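Local atomic coordinates of ferritin (Mycoplasma penetrans, PDB entry 7DIE), a protein that binds ferric ions and, as a ferritin, probably oxidises and stores iron inside a shell of 24 subunits. Residues E10-L15 against L117-F122. Sequence-based numbering, arbitrary orientation.
Sequences ERIMDL and LLAKDF
Asp-121 OD2 is hydrogen-bonded to the hydroxyl of Thr-124, while two methyl groups of the facing helix, from Ile-12 and Met-13, lie against it. Ile-12 CG2 comes closest, 3.2 Å from Asp-121 OD2. This is a tight contact of a methyl with a carboxylate oxygen, not a hydrogen bond. The side chains of Ile-12 and Asp-121 run alongside each other, pointing opposite ways. Met-13 reaches the same oxygen from a neighbouring position, with its CE 3.7 Å from Asp-121 OD2. The Met-13 chain bends at chi2 (-59°) and again at the sulfur, and lies roughly at right angles to the side chain of Asp-121. The other carboxylate oxygen, OD1, forms a salt bridge with Lys-8. The positive charge of Lys-8 probably favours the ionised form of Asp-121 in its buried setting. The second branch of Ile-12 serves a different partner: its CD1 packs on Ala-119 CB at 3.6 Å. No hydrogen bond joins the two segments. Ile-12 also touches Ile-115 and Ser-116 of helix 91-118.

Lys-120, with positive phi (61°), closes that helix in a Schellman motif. Asp-121 then takes the N-cap position of helix 122-150, its side chain capping a backbone N of the first turn. The start of helix 10-39 thus packs against the tight turn in which a Schellman motif is followed directly by an N-cap, linking two long helices of the ferritin four-helix bundle.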
loop_
_atom_site.group_PDB
_atom_site.type_symbol
_atom_site.label_atom_id
_atom_site.label_comp_id
_atom_site.label_asym_id
_atom_site.label_seq_id
_atom_site.Cartn_x
_atom_site.Cartn_y
_atom_site.Cartn_z
ATOM N N GLU A 10 -51.120 -28.709 11.471
ATOM C CA GLU A 10 -51.581 -27.422 11.984
ATOM C C GLU A 10 -51.435 -27.297 13.499
ATOM O O GLU A 10 -51.266 -26.183 13.994
ATOM C CB GLU A 10 -53.034 -27.153 11.580
ATOM C CG GLU A 10 -53.463 -25.710 11.858
ATOM C CD GLU A 10 -54.769 -25.312 11.186
ATOM O OE1 GLU A 10 -54.719 -24.620 10.141
ATOM O OE2 GLU A 10 -55.842 -25.688 11.716
ATOM N N ARG A 11 -51.438 -28.401 14.214
ATOM C CA ARG A 11 -51.225 -28.338 15.633
ATOM C C ARG A 11 -49.833 -27.828 15.988
ATOM O O ARG A 11 -49.701 -27.007 16.843
ATOM C CB ARG A 11 -51.368 -29.690 16.259
ATOM C CG ARG A 11 -52.787 -30.073 16.485
ATOM C CD ARG A 11 -53.348 -29.245 17.587
ATOM N NE ARG A 11 -54.730 -29.580 17.733
ATOM C CZ ARG A 11 -55.363 -29.665 18.891
ATOM N NH1 ARG A 11 -56.635 -30.001 18.888
ATOM N NH2 ARG A 11 -54.731 -29.392 20.030
ATOM N N ILE A 12 -48.820 -28.355 15.326
ATOM C CA ILE A 12 -47.452 -27.973 15.598
ATOM C C ILE A 12 -47.219 -26.557 15.100
ATOM O O ILE A 12 -46.577 -25.748 15.782
ATOM C CB ILE A 12 -46.473 -28.988 14.981
ATOM C CG1 ILE A 12 -46.834 -30.404 15.445
ATOM C CG2 ILE A 12 -45.023 -28.603 15.331
ATOM C CD1 ILE A 12 -46.792 -30.582 16.948
ATOM N N MET A 13 -47.779 -26.214 13.933
ATOM C CA MET A 13 -47.572 -24.860 13.415
ATOM C C MET A 13 -48.258 -23.821 14.294
ATOM O O MET A 13 -47.740 -22.713 14.475
ATOM C CB MET A 13 -48.056 -24.754 11.970
ATOM C CG MET A 13 -47.284 -25.612 11.005
ATOM S SD MET A 13 -45.512 -25.251 10.927
ATOM C CE MET A 13 -44.816 -26.419 11.968
ATOM N N ASP A 14 -49.423 -24.155 14.856
ATOM C CA ASP A 14 -50.044 -23.250 15.816
ATOM C C ASP A 14 -49.156 -23.037 17.034
ATOM O O ASP A 14 -49.132 -21.942 17.603
ATOM C CB ASP A 14 -51.405 -23.787 16.263
ATOM C CG ASP A 14 -52.492 -23.571 15.232
ATOM O OD1 ASP A 14 -52.254 -22.902 14.199
ATOM O OD2 ASP A 14 -53.601 -24.082 15.470
ATOM N N LEU A 15 -48.453 -24.085 17.484
ATOM C CA LEU A 15 -47.523 -23.919 18.601
ATOM C C LEU A 15 -46.347 -23.024 18.222
ATOM O O LEU A 15 -45.848 -22.263 19.057
ATOM C CB LEU A 15 -46.991 -25.278 19.068
ATOM C CG LEU A 15 -47.972 -26.118 19.892
ATOM C CD1 LEU A 15 -47.334 -27.453 20.232
ATOM C CD2 LEU A 15 -48.353 -25.376 21.159
ATOM N N LEU A 117 -41.159 -32.896 18.794
ATOM C CA LEU A 117 -40.501 -34.199 18.747
ATOM C C LEU A 117 -41.516 -35.329 18.922
ATOM O O LEU A 117 -41.481 -36.337 18.206
ATOM C CB LEU A 117 -39.421 -34.287 19.833
ATOM C CG LEU A 117 -38.623 -35.598 19.895
ATOM C CD1 LEU A 117 -37.864 -35.796 18.600
ATOM C CD2 LEU A 117 -37.653 -35.632 21.081
ATOM N N LEU A 118 -42.408 -35.180 19.901
ATOM C CA LEU A 118 -43.476 -36.163 20.118
ATOM C C LEU A 118 -44.236 -36.435 18.830
ATOM O O LEU A 118 -44.527 -37.586 18.481
ATOM C CB LEU A 118 -44.436 -35.622 21.178
ATOM C CG LEU A 118 -45.638 -36.497 21.504
ATOM C CD1 LEU A 118 -45.120 -37.813 22.062
ATOM C CD2 LEU A 118 -46.527 -35.763 22.486
ATOM N N ALA A 119 -44.564 -35.374 18.113
ATOM C CA ALA A 119 -45.332 -35.436 16.878
ATOM C C ALA A 119 -44.503 -35.839 15.681
ATOM O O ALA A 119 -45.041 -35.848 14.569
ATOM C CB ALA A 119 -45.990 -34.079 16.617
ATOM N N LYS A 120 -43.220 -36.172 15.882
ATOM C CA LYS A 120 -42.313 -36.569 14.803
ATOM C C LYS A 120 -42.152 -35.447 13.787
ATOM O O LYS A 120 -41.891 -35.689 12.604
ATOM C CB LYS A 120 -42.776 -37.849 14.093
ATOM C CG LYS A 120 -43.313 -38.925 15.003
ATOM C CD LYS A 120 -42.222 -39.472 15.869
ATOM C CE LYS A 120 -42.635 -40.800 16.510
ATOM N NZ LYS A 120 -41.690 -41.137 17.601
ATOM N N ASP A 121 -42.327 -34.208 14.231
ATOM C CA ASP A 121 -42.040 -33.061 13.372
ATOM C C ASP A 121 -40.573 -32.715 13.603
ATOM O O ASP A 121 -40.232 -31.881 14.432
ATOM C CB ASP A 121 -42.965 -31.894 13.674
ATOM C CG ASP A 121 -42.765 -30.730 12.707
ATOM O OD1 ASP A 121 -41.791 -30.751 11.927
ATOM O OD2 ASP A 121 -43.586 -29.810 12.715
ATOM N N PHE A 122 -39.691 -33.395 12.883
ATOM C CA PHE A 122 -38.265 -33.189 13.099
ATOM C C PHE A 122 -37.776 -31.889 12.496
ATOM O O PHE A 122 -36.755 -31.361 12.951
ATOM C CB PHE A 122 -37.484 -34.356 12.528
ATOM C CG PHE A 122 -37.754 -35.637 13.246
ATOM C CD1 PHE A 122 -37.090 -35.936 14.420
ATOM C CD2 PHE A 122 -38.728 -36.515 12.778
ATOM C CE1 PHE A 122 -37.375 -37.124 15.100
ATOM C CE2 PHE A 122 -39.007 -37.699 13.459
ATOM C CZ PHE A 122 -38.333 -37.992 14.612
#